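PDB 4WV3: anthranilate-CoA ligase from Stigmatella aurantiaca, which belongs to the ANL superfamily, with an AMP-binding family region followed by a C-terminal domain of its own family. Local coordinates for residues I185-W199 and G318-R330. Sequence-based numbering, arbitrary orientation.
With 3UK (5'-O-[(S)-[(2-aminobenzoyl)oxy](hydroxy)phosphoryl]adenosine), chain C.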
loop_
_atom_site.group_PDB
_atom_site.type_symbol
_atom_site.label_atom_id
_atom_site.label_comp_id
_atom_site.label_asym_id
_atom_site.label_seq_id
_atom_site.Cartn_x
_atom_site.Cartn_y
_atom_site.Cartn_z
ATOM N N ILE A 185 -4.771 -8.569 9.264
ATOM C CA ILE A 185 -3.669 -7.963 10.003
ATOM C C ILE A 185 -4.167 -6.869 10.945
ATOM O O ILE A 185 -4.545 -5.784 10.501
ATOM C CB ILE A 185 -2.605 -7.393 9.050
ATOM C CG1 ILE A 185 -2.027 -8.515 8.184
ATOM C CG2 ILE A 185 -1.503 -6.689 9.833
ATOM C CD1 ILE A 185 -1.039 -8.047 7.146
ATOM N N PRO A 186 -4.184 -7.165 12.252
ATOM C CA PRO A 186 -4.625 -6.216 13.278
ATOM C C PRO A 186 -3.496 -5.307 13.759
ATOM O O PRO A 186 -2.382 -5.774 14.000
ATOM C CB PRO A 186 -5.085 -7.133 14.414
ATOM C CG PRO A 186 -4.220 -8.338 14.281
ATOM C CD PRO A 186 -3.930 -8.506 12.810
ATOM N N HIS A 187 -3.789 -4.017 13.891
ATOM C CA HIS A 187 -2.826 -3.062 14.430
ATOM C C HIS A 187 -3.398 -2.327 15.636
ATOM O O HIS A 187 -4.600 -2.073 15.712
ATOM C CB HIS A 187 -2.381 -2.060 13.361
ATOM C CG HIS A 187 -1.268 -2.558 12.493
ATOM N ND1 HIS A 187 0.031 -2.667 12.939
ATOM C CD2 HIS A 187 -1.259 -2.971 11.204
ATOM C CE1 HIS A 187 0.792 -3.129 11.965
ATOM N NE2 HIS A 187 0.035 -3.322 10.899
ATOM N N ALA A 188 -2.524 -1.990 16.577
ATOM C CA ALA A 188 -2.937 -1.314 17.798
ATOM C C ALA A 188 -2.949 0.199 17.616
ATOM O O ALA A 188 -2.422 0.717 16.630
ATOM C CB ALA A 188 -2.028 -1.705 18.951
ATOM N N HIS A 189 -3.553 0.898 18.572
ATOM C CA HIS A 189 -3.614 2.356 18.549
ATOM C C HIS A 189 -2.221 2.972 18.478
ATOM O O HIS A 189 -2.015 3.972 17.795
ATOM C CB HIS A 189 -4.346 2.886 19.785
ATOM C CG HIS A 189 -5.801 2.535 19.831
ATOM N ND1 HIS A 189 -6.787 3.393 19.392
ATOM C CD2 HIS A 189 -6.439 1.424 20.270
ATOM C CE1 HIS A 189 -7.968 2.825 19.557
ATOM N NE2 HIS A 189 -7.785 1.629 20.087
ATOM N N LYS A 190 -1.271 2.360 19.179
ATOM C CA LYS A 190 0.090 2.883 19.269
ATOM C C LYS A 190 0.803 2.937 17.920
ATOM O O LYS A 190 1.672 3.779 17.706
ATOM C CB LYS A 190 0.921 2.057 20.256
ATOM C CG LYS A 190 1.109 0.602 19.855
ATOM C CD LYS A 190 2.121 -0.093 20.752
ATOM C CE LYS A 190 2.230 -1.574 20.418
ATOM N NZ LYS A 190 2.620 -1.806 18.999
ATOM N N ASP A 191 0.429 2.041 17.014
ATOM C CA ASP A 191 1.115 1.914 15.733
ATOM C C ASP A 191 0.956 3.147 14.850
ATOM O O ASP A 191 1.818 3.442 14.021
ATOM C CB ASP A 191 0.622 0.670 14.991
ATOM C CG ASP A 191 0.883 -0.606 15.762
ATOM O OD1 ASP A 191 1.866 -0.641 16.534
ATOM O OD2 ASP A 191 0.109 -1.572 15.600
ATOM N N TYR A 192 -0.141 3.870 15.037
ATOM C CA TYR A 192 -0.444 5.024 14.191
ATOM C C TYR A 192 0.440 6.256 14.437
ATOM O O TYR A 192 1.028 6.783 13.491
ATOM C CB TYR A 192 -1.941 5.362 14.241
ATOM C CG TYR A 192 -2.794 4.370 13.486
ATOM C CD1 TYR A 192 -3.328 4.690 12.245
ATOM C CD2 TYR A 192 -3.047 3.105 14.002
ATOM C CE1 TYR A 192 -4.101 3.787 11.546
ATOM C CE2 TYR A 192 -3.818 2.193 13.307
ATOM C CZ TYR A 192 -4.343 2.540 12.079
ATOM O OH TYR A 192 -5.111 1.641 11.380
ATOM N N PRO A 193 0.551 6.723 15.695
ATOM C CA PRO A 193 1.466 7.854 15.885
ATOM C C PRO A 193 2.929 7.432 15.762
ATOM O O PRO A 193 3.780 8.261 15.434
ATOM C CB PRO A 193 1.162 8.310 17.314
ATOM C CG PRO A 193 0.651 7.096 17.992
ATOM C CD PRO A 193 -0.133 6.360 16.949
ATOM N N LEU A 194 3.211 6.158 16.017
ATOM C CA LEU A 194 4.571 5.639 15.917
ATOM C C LEU A 194 5.085 5.646 14.480
ATOM O O LEU A 194 6.177 6.146 14.211
ATOM C CB LEU A 194 4.659 4.229 16.503
ATOM C CG LEU A 194 4.798 4.121 18.021
ATOM C CD1 LEU A 194 4.739 2.665 18.463
ATOM C CD2 LEU A 194 6.092 4.769 18.477
ATOM N N THR A 195 4.301 5.094 13.560
ATOM C CA THR A 195 4.675 5.103 12.148
ATOM C C THR A 195 4.682 6.525 11.600
ATOM O O THR A 195 5.495 6.863 10.738
ATOM C CB THR A 195 3.734 4.233 11.288
ATOM O OG1 THR A 195 2.375 4.630 11.508
ATOM C CG2 THR A 195 3.895 2.760 11.634
ATOM N N ALA A 196 3.776 7.355 12.107
ATOM C CA ALA A 196 3.683 8.744 11.673
ATOM C C ALA A 196 4.929 9.525 12.064
ATOM O O ALA A 196 5.357 10.431 11.349
ATOM C CB ALA A 196 2.438 9.402 12.249
ATOM N N GLN A 197 5.511 9.163 13.201
ATOM C CA GLN A 197 6.708 9.832 13.690
ATOM C C GLN A 197 7.970 9.230 13.081
ATOM O O GLN A 197 8.817 9.952 12.555
ATOM C CB GLN A 197 6.780 9.756 15.216
ATOM C CG GLN A 197 7.925 10.553 15.819
ATOM C CD GLN A 197 7.759 12.048 15.623
ATOM O OE1 GLN A 197 6.699 12.608 15.902
ATOM N NE2 GLN A 197 8.808 12.702 15.136
ATOM N N LEU A 198 8.082 7.906 13.147
ATOM C CA LEU A 198 9.292 7.206 12.719
ATOM C C LEU A 198 9.628 7.398 11.241
ATOM O O LEU A 198 10.798 7.536 10.880
ATOM C CB LEU A 198 9.204 5.715 13.054
ATOM C CG LEU A 198 9.247 5.356 14.543
ATOM C CD1 LEU A 198 9.153 3.849 14.742
ATOM C CD2 LEU A 198 10.502 5.913 15.199
ATOM N N TRP A 199 8.611 7.408 10.386
ATOM C CA TRP A 199 8.847 7.601 8.959
ATOM C C TRP A 199 8.287 8.921 8.433
ATOM O O TRP A 199 8.985 9.662 7.742
ATOM C CB TRP A 199 8.294 6.434 8.141
ATOM C CG TRP A 199 8.591 6.570 6.680
ATOM C CD1 TRP A 199 9.708 6.137 6.028
ATOM C CD2 TRP A 199 7.766 7.197 5.691
ATOM N NE1 TRP A 199 9.626 6.451 4.693
ATOM C CE2 TRP A 199 8.444 7.102 4.460
ATOM C CE3 TRP A 199 6.518 7.828 5.727
ATOM C CZ2 TRP A 199 7.918 7.613 3.276
ATOM C CZ3 TRP A 199 5.997 8.334 4.551
ATOM C CH2 TRP A 199 6.694 8.222 3.341
ATOM N N GLY A 318 7.577 -0.946 2.675
ATOM C CA GLY A 318 6.759 -1.159 3.851
ATOM C C GLY A 318 5.889 -2.381 3.656
ATOM O O GLY A 318 5.811 -2.929 2.557
ATOM N N CYS A 319 5.241 -2.820 4.727
ATOM C CA CYS A 319 4.306 -3.931 4.641
ATOM C C CYS A 319 3.159 -3.694 5.608
ATOM O O CYS A 319 3.280 -2.902 6.543
ATOM C CB CYS A 319 5.002 -5.263 4.935
ATOM S SG CYS A 319 5.665 -5.427 6.607
ATOM N N THR A 320 2.043 -4.375 5.376
ATOM C CA THR A 320 0.856 -4.186 6.198
ATOM C C THR A 320 1.087 -4.706 7.617
ATOM O O THR A 320 0.509 -4.195 8.577
ATOM C CB THR A 320 -0.375 -4.860 5.562
ATOM O OG1 THR A 320 -0.483 -4.456 4.192
ATOM C CG2 THR A 320 -1.648 -4.471 6.301
ATOM N N GLU A 321 1.952 -5.708 7.744
ATOM C CA GLU A 321 2.302 -6.257 9.052
ATOM C C GLU A 321 3.014 -5.221 9.922
ATOM O O GLU A 321 2.914 -5.256 11.148
ATOM C CB GLU A 321 3.175 -7.507 8.905
ATOM C CG GLU A 321 2.455 -8.726 8.340
ATOM C CD GLU A 321 2.375 -8.722 6.824
ATOM O OE1 GLU A 321 2.777 -7.715 6.201
ATOM O OE2 GLU A 321 1.912 -9.732 6.253
ATOM N N ASN A 322 3.733 -4.306 9.279
ATOM C CA ASN A 322 4.439 -3.240 9.984
ATOM C C ASN A 322 3.687 -1.919 9.860
ATOM O O ASN A 322 4.120 -0.891 10.381
ATOM C CB ASN A 322 5.856 -3.085 9.429
ATOM C CG ASN A 322 6.720 -2.175 10.280
ATOM O OD1 ASN A 322 6.778 -2.323 11.500
ATOM N ND2 ASN A 322 7.382 -1.217 9.642
ATOM N N PHE A 323 2.563 -1.948 9.152
ATOM C CA PHE A 323 1.769 -0.744 8.938
ATOM C C PHE A 323 2.344 0.102 7.807
ATOM O O PHE A 323 1.660 0.388 6.824
ATOM C CB PHE A 323 1.688 0.080 10.224
ATOM C CG PHE A 323 0.583 1.099 10.224
ATOM C CD1 PHE A 323 -0.728 0.716 10.453
ATOM C CD2 PHE A 323 0.856 2.437 9.992
ATOM C CE1 PHE A 323 -1.747 1.650 10.453
ATOM C CE2 PHE A 323 -0.158 3.375 9.991
ATOM C CZ PHE A 323 -1.462 2.981 10.221
ATOM N N HIS A 324 3.604 0.502 7.950
ATOM C CA HIS A 324 4.268 1.318 6.934
ATOM C C HIS A 324 5.764 1.059 6.744
ATOM O O HIS A 324 6.293 0.041 7.189
ATOM C CB HIS A 324 4.010 2.797 7.233
ATOM C CG HIS A 324 3.760 3.621 6.007
ATOM N ND1 HIS A 324 4.749 4.348 5.381
ATOM C CD2 HIS A 324 2.631 3.824 5.286
ATOM C CE1 HIS A 324 4.242 4.966 4.331
ATOM N NE2 HIS A 324 2.958 4.666 4.251
ATOM N N ILE A 325 6.428 2.001 6.081
ATOM C CA ILE A 325 7.804 1.837 5.616
ATOM C C ILE A 325 8.833 1.644 6.732
ATOM O O ILE A 325 8.821 2.360 7.732
ATOM C CB ILE A 325 8.219 3.027 4.718
ATOM C CG1 ILE A 325 7.301 3.109 3.496
ATOM C CG2 ILE A 325 9.669 2.904 4.287
ATOM C CD1 ILE A 325 7.690 4.181 2.503
ATOM N N PHE A 326 9.721 0.668 6.548
ATOM C CA PHE A 326 10.780 0.386 7.516
ATOM C C PHE A 326 12.186 0.557 6.931
ATOM O O PHE A 326 13.166 0.644 7.670
ATOM C CB PHE A 326 10.605 -1.007 8.135
ATOM C CG PHE A 326 10.409 -2.107 7.128
ATOM C CD1 PHE A 326 11.480 -2.871 6.698
ATOM C CD2 PHE A 326 9.148 -2.384 6.621
ATOM C CE1 PHE A 326 11.301 -3.883 5.774
ATOM C CE2 PHE A 326 8.962 -3.395 5.696
ATOM C CZ PHE A 326 10.041 -4.146 5.273
ATOM N N ILE A 327 12.277 0.592 5.603
ATOM C CA ILE A 327 13.517 0.947 4.916
ATOM C C ILE A 327 13.189 1.962 3.833
ATOM O O ILE A 327 12.398 1.676 2.936
ATOM C CB ILE A 327 14.176 -0.263 4.227
ATOM C CG1 ILE A 327 14.206 -1.480 5.149
ATOM C CG2 ILE A 327 15.579 0.094 3.753
ATOM C CD1 ILE A 327 14.681 -2.743 4.463
ATOM N N SER A 328 13.795 3.144 3.904
ATOM C CA SER A 328 13.451 4.209 2.969
ATOM C C SER A 328 14.634 5.064 2.536
ATOM O O SER A 328 15.678 5.083 3.186
ATOM C CB SER A 328 12.376 5.115 3.571
ATOM O OG SER A 328 12.052 6.174 2.686
ATOM N N ASN A 329 14.451 5.767 1.422
ATOM C CA ASN A 329 15.373 6.811 1.011
ATOM C C ASN A 329 15.002 8.106 1.721
ATOM O O ASN A 329 13.983 8.173 2.407
ATOM C CB ASN A 329 15.329 7.011 -0.505
ATOM C CG ASN A 329 15.889 5.827 -1.267
ATOM O OD1 ASN A 329 17.089 5.760 -1.538
ATOM N ND2 ASN A 329 15.022 4.886 -1.621
ATOM N N ARG A 330 15.828 9.132 1.556
ATOM C CA ARG A 330 15.610 10.404 2.231
ATOM C C ARG A 330 15.845 11.557 1.267
ATOM O O ARG A 330 16.610 11.413 0.316
ATOM C CB ARG A 330 16.544 10.525 3.438
ATOM C CG ARG A 330 16.190 9.593 4.579
ATOM C CD ARG A 330 17.415 9.215 5.388
ATOM N NE ARG A 330 17.099 8.234 6.422
ATOM C CZ ARG A 330 16.975 6.929 6.201
ATOM N NH1 ARG A 330 17.135 6.444 4.977
ATOM N NH2 ARG A 330 16.686 6.107 7.201
HETATM C C10 3UK C . 6.701 -5.356 -1.255
HETATM C C15 3UK C . 8.257 -3.487 -1.803
HETATM C C17 3UK C . 10.327 -3.293 -2.919
HETATM C C21 3UK C . 7.536 -6.161 -0.298
HETATM C C26 3UK C . 3.330 -1.257 1.817
HETATM C C28 3UK C . 4.606 0.792 1.809
HETATM O O01 3UK C . 2.943 -2.805 0.004
HETATM C C02 3UK C . 2.978 -2.664 1.206
HETATM O O03 3UK C . 2.354 -3.622 2.051
HETATM P P04 3UK C . 1.839 -5.014 1.477
HETATM O O05 3UK C . 1.172 -5.817 2.638
HETATM O O06 3UK C . 3.036 -5.903 0.882
HETATM C C07 3UK C . 4.377 -5.698 1.356
HETATM C C08 3UK C . 5.323 -6.291 0.353
HETATM O O09 3UK C . 5.347 -5.476 -0.840
HETATM N N11 3UK C . 7.096 -3.985 -1.239
HETATM C C12 3UK C . 6.392 -2.956 -0.678
HETATM N N13 3UK C . 7.091 -1.804 -0.875
HETATM C C14 3UK C . 8.251 -2.106 -1.569
HETATM N N16 3UK C . 9.294 -4.054 -2.472
HETATM N N18 3UK C . 10.381 -1.982 -2.731
HETATM C C19 3UK C . 9.394 -1.346 -2.079
HETATM N N20 3UK C . 9.460 0.059 -1.882
HETATM O O22 3UK C . 7.800 -7.437 -0.851
HETATM C C23 3UK C . 6.699 -6.293 0.884
HETATM O O24 3UK C . 6.978 -7.542 1.547
HETATM O O25 3UK C . 0.794 -4.765 0.403
HETATM C C27 3UK C . 4.299 -0.470 1.245
HETATM C C29 3UK C . 3.909 1.250 2.978
HETATM C C30 3UK C . 2.942 0.462 3.554
HETATM C C31 3UK C . 2.632 -0.799 2.988
HETATM N N32 3UK C . 1.601 -1.639 3.599
#
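I185 and E321 lie abreast with CA atoms 6.3 Å apart, T195 and W199 pair likewise with H324 and I325, and the loop 319-324 thus runs past the end of strand 183-188 and along helix 191-204. At the strand end, H187 NE2 donates to T320 O (2.5 Å), nearly straight and in the imidazole plane; across the ring H187 ND1 donates to D191 OD2 (2.9 Å), so the imidazole's rotation is fixed at both nitrogens. A188 N reaches that same oxygen from the opposite face of the carboxylate, while K190 NZ pairs with OD1, and these two hold the carboxylate in turn.

F323, with CG anti to its backbone N (chi1 -163°), inserts its ring among H187, Y192 and T195. Its edge meets the faces of H187 and Y192 in two T-shaped pairs, the planes of F323 and H187 standing at 82°. T195 CG2 packs on F323 CD2 (3.5 Å). I185 CD1 rests against T320 CB (3.6 Å) and the carboxylate carbon of E321, whose OE2 is hydrogen-bonded to Y377 OH. Farther along, I325 CB sits over the five-membered ring of W199, a CH-pi contact, as W199 NE1 donates to S328 OG (3.2 Å).

T320 bonds the 3UK oxygen O05 through both N and OG1, and H324 lays a ring face over C29; D191 and H187 thus form a second shell behind T320, consistent with their steadying the loop that binds the ligand.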